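Local coordinates for protein aspartate aminotransferase (Leishmania major, PDB 4H51) that probably catalyses the transfer of an amino group between L-aspartate and 2-oxoglutarate, using pyridoxal 5'-phosphate as its cofactor, at residues Arg55-Arg60 with Ala334-Thr339; Gln90-Glu95 with His308-Ala313; Gly179-Ile184 with Ala216-Ala221; Ala375-Cys380 with Ile385-Ser390. One frame throughout, in Å; residues are numbered along the deposited sequence.

Contact 1: Arg55-Arg60 with Ala334-Thr339; sequences RDEQGR and AERIRT. With EDO (1,2-ethanediol), chain D.
R336 meets the 55-60 loop chiefly through backbone carbonyls. Its two hydrogen bonds across the contact are both weak: NH2 lies 2.9 Å from R55 O and NE 3.1 Å from that same oxygen, each bent to an N-H...O angle near 120°. D56 O sits 3.5 Å above the centre of the R336 guanidinium plane. L398 O is a second acceptor for NH2, and Y54 OH is a weak partner of NE.

Between side chains the contact is not a salt bridge. E57 CD packs 3.5 Å from R336 CD, while E57 OE1 stays 4.7 Å from R336 NE. E57 OE1 instead accepts from O1 of the ethanediol, which Y54 also binds.

Within the loop, D56 OD1 takes Q58 N at 2.8 Å and R60 N at 2.9 Å from opposite faces of its carboxylate; OD2 makes a side-on salt bridge with R60. R55 reaches E82 of the second subunit.

Closure by G59 N to D56 O and D56 N to R60 O, with phi of G59 at 76°, identifies a type I turn with a G1 bulge, reinforced by the Asx turn at D56.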
loop_
_atom_site.group_PDB
_atom_site.type_symbol
_atom_site.label_atom_id
_atom_site.label_comp_id
_atom_site.label_asym_id
_atom_site.label_seq_id
_atom_site.Cartn_x
_atom_site.Cartn_y
_atom_site.Cartn_z
ATOM N N ARG B 55 19.865 14.403 -2.293
ATOM C CA ARG B 55 19.777 15.821 -2.534
ATOM C C ARG B 55 20.798 16.216 -3.588
ATOM O O ARG B 55 21.839 15.546 -3.773
ATOM C CB ARG B 55 20.003 16.579 -1.208
ATOM C CG ARG B 55 18.979 16.273 -0.123
ATOM C CD ARG B 55 17.653 16.975 -0.450
ATOM N NE ARG B 55 16.544 16.668 0.474
ATOM C CZ ARG B 55 15.658 15.670 0.328
ATOM N NH1 ARG B 55 15.752 14.787 -0.646
ATOM N NH2 ARG B 55 14.643 15.547 1.183
ATOM N N ASP B 56 20.505 17.285 -4.291
ATOM C CA ASP B 56 21.398 17.796 -5.318
ATOM C C ASP B 56 22.540 18.654 -4.711
ATOM O O ASP B 56 22.715 18.699 -3.471
ATOM C CB ASP B 56 20.606 18.530 -6.412
ATOM C CG ASP B 56 20.064 19.899 -5.970
ATOM O OD1 ASP B 56 20.446 20.426 -4.883
ATOM O OD2 ASP B 56 19.263 20.442 -6.747
ATOM N N GLU B 57 23.301 19.260 -5.619
ATOM C CA GLU B 57 24.486 20.109 -5.330
ATOM C C GLU B 57 24.163 21.242 -4.356
ATOM O O GLU B 57 25.016 21.687 -3.600
ATOM C CB GLU B 57 24.977 20.755 -6.639
ATOM C CG GLU B 57 25.763 19.828 -7.551
ATOM C CD GLU B 57 24.948 18.766 -8.329
ATOM O OE1 GLU B 57 23.687 18.686 -8.284
ATOM O OE2 GLU B 57 25.636 18.004 -9.032
ATOM N N GLN B 58 22.922 21.701 -4.395
ATOM C CA GLN B 58 22.479 22.744 -3.502
ATOM C C GLN B 58 21.683 22.232 -2.317
ATOM O O GLN B 58 21.100 23.019 -1.578
ATOM C CB GLN B 58 21.660 23.745 -4.281
ATOM C CG GLN B 58 22.452 24.386 -5.396
ATOM C CD GLN B 58 21.807 25.667 -5.817
ATOM O OE1 GLN B 58 20.901 25.683 -6.667
ATOM N NE2 GLN B 58 22.236 26.760 -5.200
ATOM N N GLY B 59 21.677 20.926 -2.121
ATOM C CA GLY B 59 20.993 20.329 -0.981
ATOM C C GLY B 59 19.474 20.290 -1.127
ATOM O O GLY B 59 18.779 20.165 -0.145
ATOM N N ARG B 60 18.982 20.377 -2.352
ATOM C CA ARG B 60 17.554 20.386 -2.621
ATOM C C ARG B 60 17.049 19.009 -3.029
ATOM O O ARG B 60 17.812 18.195 -3.647
ATOM C CB ARG B 60 17.233 21.363 -3.730
ATOM C CG ARG B 60 17.562 22.827 -3.445
ATOM C CD ARG B 60 17.433 23.650 -4.728
ATOM N NE ARG B 60 18.287 23.118 -5.820
ATOM C CZ ARG B 60 18.512 23.738 -6.981
ATOM N NH1 ARG B 60 17.982 24.953 -7.233
ATOM N NH2 ARG B 60 19.314 23.183 -7.885
ATOM N N ALA B 334 25.315 9.057 -8.070
ATOM C CA ALA B 334 26.317 8.286 -7.366
ATOM C C ALA B 334 27.662 8.988 -7.284
ATOM O O ALA B 334 28.321 8.968 -6.224
ATOM C CB ALA B 334 26.460 6.907 -8.015
ATOM N N GLU B 335 28.071 9.628 -8.381
ATOM C CA GLU B 335 29.338 10.330 -8.410
ATOM C C GLU B 335 29.297 11.537 -7.454
ATOM O O GLU B 335 30.287 11.812 -6.781
ATOM C CB GLU B 335 29.699 10.763 -9.829
ATOM C CG GLU B 335 30.811 11.785 -9.983
ATOM C CD GLU B 335 32.173 11.292 -9.565
ATOM O OE1 GLU B 335 32.407 10.061 -9.461
ATOM O OE2 GLU B 335 33.035 12.167 -9.340
ATOM N N ARG B 336 28.153 12.254 -7.376
ATOM C CA ARG B 336 28.081 13.414 -6.473
ATOM C C ARG B 336 28.234 12.972 -5.026
ATOM O O ARG B 336 28.860 13.656 -4.208
ATOM C CB ARG B 336 26.778 14.212 -6.653
ATOM C CG ARG B 336 26.831 15.626 -6.073
ATOM C CD ARG B 336 25.456 16.273 -5.960
ATOM N NE ARG B 336 24.774 15.792 -4.747
ATOM C CZ ARG B 336 25.086 16.148 -3.497
ATOM N NH1 ARG B 336 26.052 17.034 -3.245
ATOM N NH2 ARG B 336 24.403 15.618 -2.480
ATOM N N ILE B 337 27.656 11.830 -4.709
ATOM C CA ILE B 337 27.813 11.250 -3.362
ATOM C C ILE B 337 29.270 10.986 -3.082
ATOM O O ILE B 337 29.771 11.296 -1.988
ATOM C CB ILE B 337 27.004 9.952 -3.190
ATOM C CG1 ILE B 337 25.490 10.271 -3.312
ATOM C CG2 ILE B 337 27.305 9.314 -1.823
ATOM C CD1 ILE B 337 24.591 9.053 -3.440
ATOM N N ARG B 338 29.974 10.388 -4.045
ATOM C CA ARG B 338 31.402 10.173 -3.862
ATOM C C ARG B 338 32.177 11.451 -3.617
ATOM O O ARG B 338 33.095 11.432 -2.802
ATOM C CB ARG B 338 32.037 9.468 -5.057
ATOM C CG ARG B 338 31.726 8.005 -5.203
ATOM C CD ARG B 338 32.483 7.502 -6.443
ATOM N NE ARG B 338 31.623 6.503 -6.986
ATOM C CZ ARG B 338 30.941 6.529 -8.123
ATOM N NH1 ARG B 338 31.109 7.418 -9.097
ATOM N NH2 ARG B 338 30.139 5.508 -8.315
ATOM N N THR B 339 31.847 12.546 -4.328
ATOM C CA THR B 339 32.504 13.824 -4.142
ATOM C C THR B 339 32.252 14.373 -2.739
ATOM O O THR B 339 33.155 14.954 -2.138
ATOM C CB THR B 339 32.201 14.903 -5.244
ATOM O OG1 THR B 339 30.877 15.472 -5.116
ATOM C CG2 THR B 339 32.361 14.300 -6.641
HETATM C C1 EDO D . 21.937 15.890 -9.472
HETATM O O1 EDO D . 22.555 16.170 -8.227
HETATM C C2 EDO D . 22.786 14.867 -10.220
HETATM O O2 EDO D . 23.882 15.550 -10.819
#

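Contact 2: Gln90-Glu95 with His308-Ala313; sequences QPFIDE and HGARLA
No polar bond joins F92 to A310 and A313, the residues that touch across this contact; the shortest sound polar bond lies within helix 90-101, where Q90 NE2 donates to D94 OD1 over 2.8 Å. That bond is fairly straight, at 154°. The oxygen lies in the amide plane of Q90, whereas the nitrogen stands above the carboxylate plane of D94, so the two flat groups are not coplanar.

Across the helices the interaction is aromatic on aliphatic. A310 CB lies over one face of the F92 ring, 4.1 Å from its centroid and 28° off the normal, which meets the geometry of a CH-pi contact. The methyl is displaced toward the root of the ring, where CG is its nearest atom at 3.7 Å. One helical turn on, A313 CB approaches F92 CE1 obliquely at 3.7 Å. The carbonyl A310 O also touches the side chain, with F92 CD1 3.7 Å away. Holding CG anti to the backbone N (chi1 164°) carries the ring across to the other helix. The small side chains of A310 and A313 are consistent with the close backbone approach: F92 CA and A310 CA are 5.6 Å apart.

F263 meets the ring of F92 with its plane steeply inclined, and Q114 of strand 110-116 touches both F92 and A310. A313 packs on M267, on the loop that carries the cofactor-bearing K265. Helix 307-318 thus lies between helix 90-101 and helix 65-76, the latter receiving L312, while H308 stacks on H308 of the second subunit.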
loop_
_atom_site.group_PDB
_atom_site.type_symbol
_atom_site.label_atom_id
_atom_site.label_comp_id
_atom_site.label_asym_id
_atom_site.label_seq_id
_atom_site.Cartn_x
_atom_site.Cartn_y
_atom_site.Cartn_z
ATOM N N GLN B 90 1.696 -5.296 -15.189
ATOM C CA GLN B 90 2.641 -6.325 -15.655
ATOM C C GLN B 90 3.862 -5.775 -16.418
ATOM O O GLN B 90 4.955 -6.280 -16.209
ATOM C CB GLN B 90 1.951 -7.418 -16.488
ATOM C CG GLN B 90 2.702 -8.757 -16.506
ATOM C CD GLN B 90 3.009 -9.313 -15.134
ATOM O OE1 GLN B 90 2.137 -9.372 -14.274
ATOM N NE2 GLN B 90 4.244 -9.718 -14.916
ATOM N N PRO B 91 3.677 -4.746 -17.279
ATOM C CA PRO B 91 4.846 -4.225 -17.975
ATOM C C PRO B 91 5.898 -3.649 -17.002
ATOM O O PRO B 91 7.136 -3.870 -17.171
ATOM C CB PRO B 91 4.255 -3.174 -18.929
ATOM C CG PRO B 91 2.888 -3.690 -19.233
ATOM C CD PRO B 91 2.422 -4.265 -17.905
ATOM N N PHE B 92 5.433 -2.957 -15.970
ATOM C CA PHE B 92 6.337 -2.478 -14.932
ATOM C C PHE B 92 7.047 -3.667 -14.298
ATOM O O PHE B 92 8.282 -3.701 -14.181
ATOM C CB PHE B 92 5.583 -1.712 -13.836
ATOM C CG PHE B 92 6.379 -1.538 -12.576
ATOM C CD1 PHE B 92 7.508 -0.741 -12.587
ATOM C CD2 PHE B 92 6.028 -2.169 -11.421
ATOM C CE1 PHE B 92 8.273 -0.605 -11.456
ATOM C CE2 PHE B 92 6.784 -2.030 -10.267
ATOM C CZ PHE B 92 7.904 -1.236 -10.289
ATOM N N ILE B 93 6.275 -4.651 -13.884
ATOM C CA ILE B 93 6.861 -5.786 -13.159
ATOM C C ILE B 93 7.966 -6.466 -13.987
ATOM O O ILE B 93 9.058 -6.729 -13.469
ATOM C CB ILE B 93 5.798 -6.833 -12.781
ATOM C CG1 ILE B 93 4.758 -6.264 -11.776
ATOM C CG2 ILE B 93 6.466 -8.123 -12.237
ATOM C CD1 ILE B 93 3.472 -7.066 -11.788
ATOM N N ASP B 94 7.655 -6.754 -15.240
ATOM C CA ASP B 94 8.596 -7.433 -16.163
ATOM C C ASP B 94 9.872 -6.645 -16.367
ATOM O O ASP B 94 10.984 -7.209 -16.262
ATOM C CB ASP B 94 7.942 -7.736 -17.506
ATOM C CG ASP B 94 6.815 -8.762 -17.382
ATOM O OD1 ASP B 94 6.652 -9.368 -16.322
ATOM O OD2 ASP B 94 6.061 -8.932 -18.348
ATOM N N GLU B 95 9.738 -5.348 -16.626
ATOM C CA GLU B 95 10.920 -4.501 -16.808
ATOM C C GLU B 95 11.717 -4.349 -15.523
ATOM O O GLU B 95 12.983 -4.308 -15.560
ATOM C CB GLU B 95 10.563 -3.112 -17.352
ATOM C CG GLU B 95 10.007 -3.044 -18.765
ATOM C CD GLU B 95 10.973 -3.448 -19.866
ATOM O OE1 GLU B 95 12.193 -3.566 -19.631
ATOM O OE2 GLU B 95 10.469 -3.602 -20.991
ATOM N N HIS B 308 0.533 5.092 -10.568
ATOM C CA HIS B 308 1.325 6.194 -11.125
ATOM C C HIS B 308 2.822 5.920 -11.089
ATOM O O HIS B 308 3.502 6.093 -12.115
ATOM C CB HIS B 308 0.984 7.486 -10.422
ATOM C CG HIS B 308 1.545 8.706 -11.086
ATOM N ND1 HIS B 308 1.152 9.103 -12.333
ATOM C CD2 HIS B 308 2.476 9.638 -10.647
ATOM C CE1 HIS B 308 1.833 10.207 -12.669
ATOM N NE2 HIS B 308 2.628 10.543 -11.629
ATOM N N GLY B 309 3.372 5.488 -9.953
ATOM C CA GLY B 309 4.832 5.232 -9.873
ATOM C C GLY B 309 5.282 4.122 -10.845
ATOM O O GLY B 309 6.281 4.242 -11.537
ATOM N N ALA B 310 4.483 3.063 -10.902
ATOM C CA ALA B 310 4.737 1.914 -11.802
ATOM C C ALA B 310 4.711 2.369 -13.258
ATOM O O ALA B 310 5.526 1.960 -14.038
ATOM C CB ALA B 310 3.706 0.821 -11.569
ATOM N N ARG B 311 3.787 3.233 -13.588
ATOM C CA ARG B 311 3.704 3.739 -14.968
ATOM C C ARG B 311 4.888 4.629 -15.300
ATOM O O ARG B 311 5.483 4.499 -16.381
ATOM C CB ARG B 311 2.391 4.464 -15.177
ATOM C CG ARG B 311 1.164 3.551 -15.246
ATOM C CD ARG B 311 -0.031 4.343 -15.812
ATOM N NE ARG B 311 -1.305 3.710 -15.482
ATOM C CZ ARG B 311 -1.791 2.638 -16.090
ATOM N NH1 ARG B 311 -1.178 2.110 -17.160
ATOM N NH2 ARG B 311 -2.934 2.128 -15.649
ATOM N N LEU B 312 5.244 5.546 -14.395
ATOM C CA LEU B 312 6.440 6.336 -14.606
ATOM C C LEU B 312 7.688 5.446 -14.818
ATOM O O LEU B 312 8.459 5.615 -15.776
ATOM C CB LEU B 312 6.701 7.303 -13.440
ATOM C CG LEU B 312 5.768 8.519 -13.251
ATOM C CD1 LEU B 312 6.008 9.196 -11.894
ATOM C CD2 LEU B 312 5.917 9.522 -14.417
ATOM N N ALA B 313 7.883 4.506 -13.907
ATOM C CA ALA B 313 9.059 3.630 -13.949
ATOM C C ALA B 313 9.045 2.756 -15.171
ATOM O O ALA B 313 10.064 2.524 -15.833
ATOM C CB ALA B 313 9.112 2.772 -12.710
#

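Contact 3: Gly179-Ile184 with Ala216-Ala221; sequences GMKKDI and ASLMLA
Neither K181 and I184 on one helix nor L218 and M219 on the other brings a flat group to this contact; the ring that bears on it is that of F193, in strand 192-196, which both I184 and M219 touch. The two helices lie side by side on one face of the mixed sheet in the large domain of an aminotransferase fold. Helix 209-221 is the helical part of a beta-alpha-beta crossover from strand 192-196 to its parallel neighbour 225-230, and helix 177-186 leads into the first of these strands.

The short axes run nearly parallel, 11° apart, with a closest approach of 10.5 Å. Side chains fill the gap, and between the two segments the contact is apolar. I184 is the central piece: CG2, anti to the backbone N, meets L218 CB at 3.7 Å, while the other branch, CG1 beside the backbone N, carries CD1 to M219 CE at 3.9 Å. M219 bends at chi2 (-71°), which brings its terminal methyl back toward I184. The side chains cross at about right angles in each pairing and do not lie alongside.

K181 contributes its CB and CG, while its ammonium forms salt bridges with E178 and with E214, the second a polar link to the partner helix. I184 O accepts from H224 NE2. On the outer flank, L218 CD1 rests against the stem of K181, 3.6 Å from CG and 3.8 Å from CB.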
loop_
_atom_site.group_PDB
_atom_site.type_symbol
_atom_site.label_atom_id
_atom_site.label_comp_id
_atom_site.label_asym_id
_atom_site.label_seq_id
_atom_site.Cartn_x
_atom_site.Cartn_y
_atom_site.Cartn_z
ATOM N N GLY B 179 32.661 -13.864 11.672
ATOM C CA GLY B 179 31.527 -13.947 12.547
ATOM C C GLY B 179 30.255 -14.201 11.752
ATOM O O GLY B 179 29.393 -14.989 12.182
ATOM N N MET B 180 30.164 -13.568 10.598
ATOM C CA MET B 180 29.018 -13.744 9.714
ATOM C C MET B 180 28.899 -15.188 9.278
ATOM O O MET B 180 27.839 -15.788 9.389
ATOM C CB MET B 180 29.099 -12.836 8.494
ATOM C CG MET B 180 27.873 -12.954 7.591
ATOM S SD MET B 180 27.945 -11.725 6.262
ATOM C CE MET B 180 26.354 -11.927 5.455
ATOM N N LYS B 181 30.011 -15.743 8.806
ATOM C CA LYS B 181 30.021 -17.143 8.398
ATOM C C LYS B 181 29.656 -18.055 9.570
ATOM O O LYS B 181 28.898 -19.011 9.399
ATOM C CB LYS B 181 31.370 -17.526 7.822
ATOM C CG LYS B 181 31.637 -16.878 6.463
ATOM C CD LYS B 181 32.906 -17.376 5.757
ATOM C CE LYS B 181 34.186 -16.947 6.452
ATOM N NZ LYS B 181 35.390 -17.579 5.814
ATOM N N LYS B 182 30.233 -17.775 10.740
ATOM C CA LYS B 182 29.950 -18.547 11.934
ATOM C C LYS B 182 28.440 -18.550 12.213
ATOM O O LYS B 182 27.881 -19.586 12.471
ATOM C CB LYS B 182 30.714 -17.953 13.105
ATOM C CG LYS B 182 30.551 -18.671 14.436
ATOM C CD LYS B 182 31.713 -18.286 15.363
ATOM C CE LYS B 182 31.305 -18.213 16.821
ATOM N NZ LYS B 182 30.855 -19.550 17.299
ATOM N N ASP B 183 27.805 -17.385 12.175
ATOM C CA ASP B 183 26.376 -17.326 12.471
ATOM C C ASP B 183 25.481 -18.020 11.402
ATOM O O ASP B 183 24.447 -18.639 11.730
ATOM C CB ASP B 183 25.960 -15.864 12.691
ATOM C CG ASP B 183 26.470 -15.286 14.012
ATOM O OD1 ASP B 183 27.055 -16.036 14.868
ATOM O OD2 ASP B 183 26.375 -14.038 14.170
ATOM N N ILE B 184 25.864 -17.906 10.130
ATOM C CA ILE B 184 25.168 -18.603 9.030
ATOM C C ILE B 184 25.230 -20.097 9.294
ATOM O O ILE B 184 24.269 -20.788 9.139
ATOM C CB ILE B 184 25.790 -18.247 7.643
ATOM C CG1 ILE B 184 25.544 -16.773 7.306
ATOM C CG2 ILE B 184 25.222 -19.104 6.482
ATOM C CD1 ILE B 184 26.463 -16.249 6.188
ATOM N N ALA B 216 27.071 -17.374 -0.663
ATOM C CA ALA B 216 26.203 -18.257 -1.473
ATOM C C ALA B 216 26.464 -19.727 -1.159
ATOM O O ALA B 216 25.518 -20.483 -1.006
ATOM C CB ALA B 216 26.342 -17.996 -2.958
ATOM N N SER B 217 27.719 -20.144 -1.112
ATOM C CA SER B 217 28.039 -21.534 -0.797
ATOM C C SER B 217 27.455 -21.992 0.550
ATOM O O SER B 217 26.960 -23.110 0.673
ATOM C CB SER B 217 29.553 -21.736 -0.748
ATOM O OG SER B 217 30.089 -21.517 -2.012
ATOM N N LEU B 218 27.535 -21.129 1.541
ATOM C CA LEU B 218 27.001 -21.430 2.874
ATOM C C LEU B 218 25.476 -21.489 2.872
ATOM O O LEU B 218 24.879 -22.360 3.543
ATOM C CB LEU B 218 27.446 -20.357 3.866
ATOM C CG LEU B 218 28.936 -20.313 4.146
ATOM C CD1 LEU B 218 29.191 -19.266 5.204
ATOM C CD2 LEU B 218 29.444 -21.674 4.617
ATOM N N MET B 219 24.826 -20.585 2.137
ATOM C CA MET B 219 23.352 -20.611 2.066
ATOM C C MET B 219 22.842 -21.884 1.390
ATOM O O MET B 219 21.787 -22.424 1.761
ATOM C CB MET B 219 22.784 -19.378 1.310
ATOM C CG MET B 219 23.153 -18.042 1.977
ATOM S SD MET B 219 22.235 -17.881 3.513
ATOM C CE MET B 219 23.119 -16.516 4.281
ATOM N N LEU B 220 23.590 -22.373 0.396
ATOM C CA LEU B 220 23.214 -23.591 -0.286
ATOM C C LEU B 220 23.470 -24.785 0.629
ATOM O O LEU B 220 22.618 -25.632 0.756
ATOM C CB LEU B 220 23.977 -23.760 -1.611
ATOM C CG LEU B 220 23.534 -22.877 -2.760
ATOM C CD1 LEU B 220 24.696 -22.566 -3.723
ATOM C CD2 LEU B 220 22.325 -23.487 -3.508
ATOM N N ALA B 221 24.606 -24.819 1.310
ATOM C CA ALA B 221 24.973 -25.948 2.172
ATOM C C ALA B 221 23.993 -26.144 3.314
ATOM O O ALA B 221 23.685 -27.276 3.691
ATOM C CB ALA B 221 26.388 -25.758 2.730
#

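Contact 4: Ala375-Cys380 with Ile385-Ser390; sequences AQCEYC and IFITVS
C377 and C380, one helical turn apart, converge on the tip of I387: its CD1 lies 4.0 Å from C377 SG and 4.1 Å from C380 SG. The sulfurs are well separated partners of one methyl, and the contact is apolar. C377 also leans on the backbone of the chain coming back, with CB 3.3 Å from T388 O. At the other end of the interface the chain is tied by its backbone, I385 N donating to C380 O at 2.8 Å with an N-H...O angle of 150°. Beside the bond, C380 CB and I385 CB pack at 4.1 Å. At the margin, E378 CG reaches V389 CG1 more loosely, at 4.4 Å.

The next shell sets these groups in place. I387 holds CG1 between its backbone N and carbonyl carbon (chi1 65°), with the chain extended beyond, which aims CD1 at the cysteines. An inverse gamma turn centred on F386, with a weak I387 N to I385 O bond, bends the backbone ahead of it. Q381 NE2 holds I387 O. Farther along, the hydroxyls T388 OG1 and S390 OG are hydrogen-bonded at 2.8 Å, and T388 OG1 also takes R392 N.

The unit is a helix followed by a tight return into a strand. I385 and C380 pack on helix 400-416, F386 pairs by backbone with A47 in the small parallel sheet formed with strand 47-48, and F386 and T388 face helix 31-41.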
loop_
_atom_site.group_PDB
_atom_site.type_symbol
_atom_site.label_atom_id
_atom_site.label_comp_id
_atom_site.label_asym_id
_atom_site.label_seq_id
_atom_site.Cartn_x
_atom_site.Cartn_y
_atom_site.Cartn_z
ATOM N N ALA B 375 26.835 9.853 22.736
ATOM C CA ALA B 375 26.942 11.225 23.239
ATOM C C ALA B 375 27.528 12.169 22.167
ATOM O O ALA B 375 27.061 13.295 22.014
ATOM C CB ALA B 375 27.772 11.273 24.538
ATOM N N GLN B 376 28.557 11.714 21.456
ATOM C CA GLN B 376 29.081 12.450 20.299
ATOM C C GLN B 376 28.070 12.733 19.189
ATOM O O GLN B 376 28.072 13.838 18.606
ATOM C CB GLN B 376 30.295 11.743 19.729
ATOM C CG GLN B 376 31.444 11.775 20.697
ATOM C CD GLN B 376 32.560 10.847 20.291
ATOM O OE1 GLN B 376 32.352 9.911 19.517
ATOM N NE2 GLN B 376 33.742 11.080 20.825
ATOM N N CYS B 377 27.217 11.763 18.869
ATOM C CA CYS B 377 26.196 11.995 17.861
ATOM C C CYS B 377 25.137 13.007 18.366
ATOM O O CYS B 377 24.724 13.901 17.638
ATOM C CB CYS B 377 25.543 10.687 17.429
ATOM S SG CYS B 377 26.704 9.476 16.715
ATOM N N GLU B 378 24.714 12.866 19.626
ATOM C CA GLU B 378 23.795 13.831 20.265
ATOM C C GLU B 378 24.359 15.257 20.225
ATOM O O GLU B 378 23.629 16.207 19.909
ATOM C CB GLU B 378 23.461 13.396 21.728
ATOM C CG GLU B 378 22.274 12.438 21.734
ATOM C CD GLU B 378 22.123 11.618 23.006
ATOM O OE1 GLU B 378 23.010 11.699 23.888
ATOM O OE2 GLU B 378 21.120 10.872 23.080
ATOM N N TYR B 379 25.645 15.393 20.532
ATOM C CA TYR B 379 26.331 16.622 20.364
ATOM C C TYR B 379 26.056 17.201 18.939
ATOM O O TYR B 379 25.507 18.338 18.776
ATOM C CB TYR B 379 27.843 16.415 20.586
ATOM C CG TYR B 379 28.596 17.695 20.428
ATOM C CD1 TYR B 379 28.723 18.593 21.499
ATOM C CD2 TYR B 379 29.158 18.046 19.209
ATOM C CE1 TYR B 379 29.404 19.797 21.352
ATOM C CE2 TYR B 379 29.847 19.253 19.053
ATOM C CZ TYR B 379 29.955 20.133 20.120
ATOM O OH TYR B 379 30.625 21.335 19.958
ATOM N N CYS B 380 26.389 16.394 17.921
ATOM C CA CYS B 380 26.358 16.850 16.546
ATOM C C CYS B 380 24.951 17.375 16.287
ATOM O O CYS B 380 24.752 18.444 15.665
ATOM C CB CYS B 380 26.724 15.692 15.582
ATOM S SG CYS B 380 28.469 15.193 15.468
ATOM N N ILE B 385 24.029 19.471 13.197
ATOM C CA ILE B 385 24.534 18.431 12.269
ATOM C C ILE B 385 23.738 17.158 12.608
ATOM O O ILE B 385 24.089 16.443 13.511
ATOM C CB ILE B 385 26.066 18.196 12.400
ATOM C CG1 ILE B 385 26.890 19.473 12.080
ATOM C CG2 ILE B 385 26.525 17.071 11.470
ATOM C CD1 ILE B 385 26.477 20.228 10.828
ATOM N N PHE B 386 22.631 16.954 11.922
ATOM C CA PHE B 386 21.651 15.933 12.277
ATOM C C PHE B 386 21.995 14.604 11.603
ATOM O O PHE B 386 21.489 14.269 10.524
ATOM C CB PHE B 386 20.232 16.352 11.899
ATOM C CG PHE B 386 19.733 17.575 12.632
ATOM C CD1 PHE B 386 19.046 17.446 13.842
ATOM C CD2 PHE B 386 19.931 18.837 12.108
ATOM C CE1 PHE B 386 18.572 18.557 14.507
ATOM C CE2 PHE B 386 19.449 19.950 12.758
ATOM C CZ PHE B 386 18.772 19.810 13.976
ATOM N N ILE B 387 22.890 13.898 12.256
ATOM C CA ILE B 387 23.101 12.463 12.018
ATOM C C ILE B 387 22.294 11.654 13.048
ATOM O O ILE B 387 21.843 12.214 14.067
ATOM C CB ILE B 387 24.604 12.119 12.096
ATOM C CG1 ILE B 387 25.155 12.344 13.489
ATOM C CG2 ILE B 387 25.395 12.976 11.115
ATOM C CD1 ILE B 387 26.600 11.996 13.619
ATOM N N THR B 388 22.136 10.343 12.841
ATOM C CA THR B 388 21.501 9.539 13.875
ATOM C C THR B 388 22.396 9.299 15.097
ATOM O O THR B 388 23.638 9.439 15.070
ATOM C CB THR B 388 21.008 8.184 13.350
ATOM O OG1 THR B 388 22.146 7.280 13.217
ATOM C CG2 THR B 388 20.283 8.366 11.997
ATOM N N VAL B 389 21.739 8.889 16.188
ATOM C CA VAL B 389 22.426 8.564 17.414
ATOM C C VAL B 389 23.399 7.372 17.271
ATOM O O VAL B 389 24.324 7.227 18.042
ATOM C CB VAL B 389 21.426 8.340 18.581
ATOM C CG1 VAL B 389 20.621 9.599 18.821
ATOM C CG2 VAL B 389 20.492 7.182 18.315
ATOM N N SER B 390 23.182 6.537 16.269
ATOM C CA SER B 390 24.118 5.432 15.936
ATOM C C SER B 390 25.284 5.820 15.007
ATOM O O SER B 390 26.129 4.988 14.647
ATOM C CB SER B 390 23.332 4.280 15.318
ATOM O OG SER B 390 22.624 4.695 14.143
#

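The four contacts are separate: the closest pair, contacts 1 and 4, still has about 11 Å between nearest atoms and 22 Å between centres. Contact 1 joins the loop following strand 47-48 to helix 320-350; contact 4 includes strand 385-386, which pairs with that same strand. Contacts 1 and 2 have centres 27 Å apart, yet their helices 307-318 and 320-350 are consecutive. Contact 2 lies beside the chain around K265, the lysine joined to pyridoxal phosphate, since its partners F263 and M267 flank that residue in sequence. Contacts 2 and 4 lie on opposite sides of the chain's centre, 39 Å apart between centres, as do contacts 1 and 3, at 36 Å.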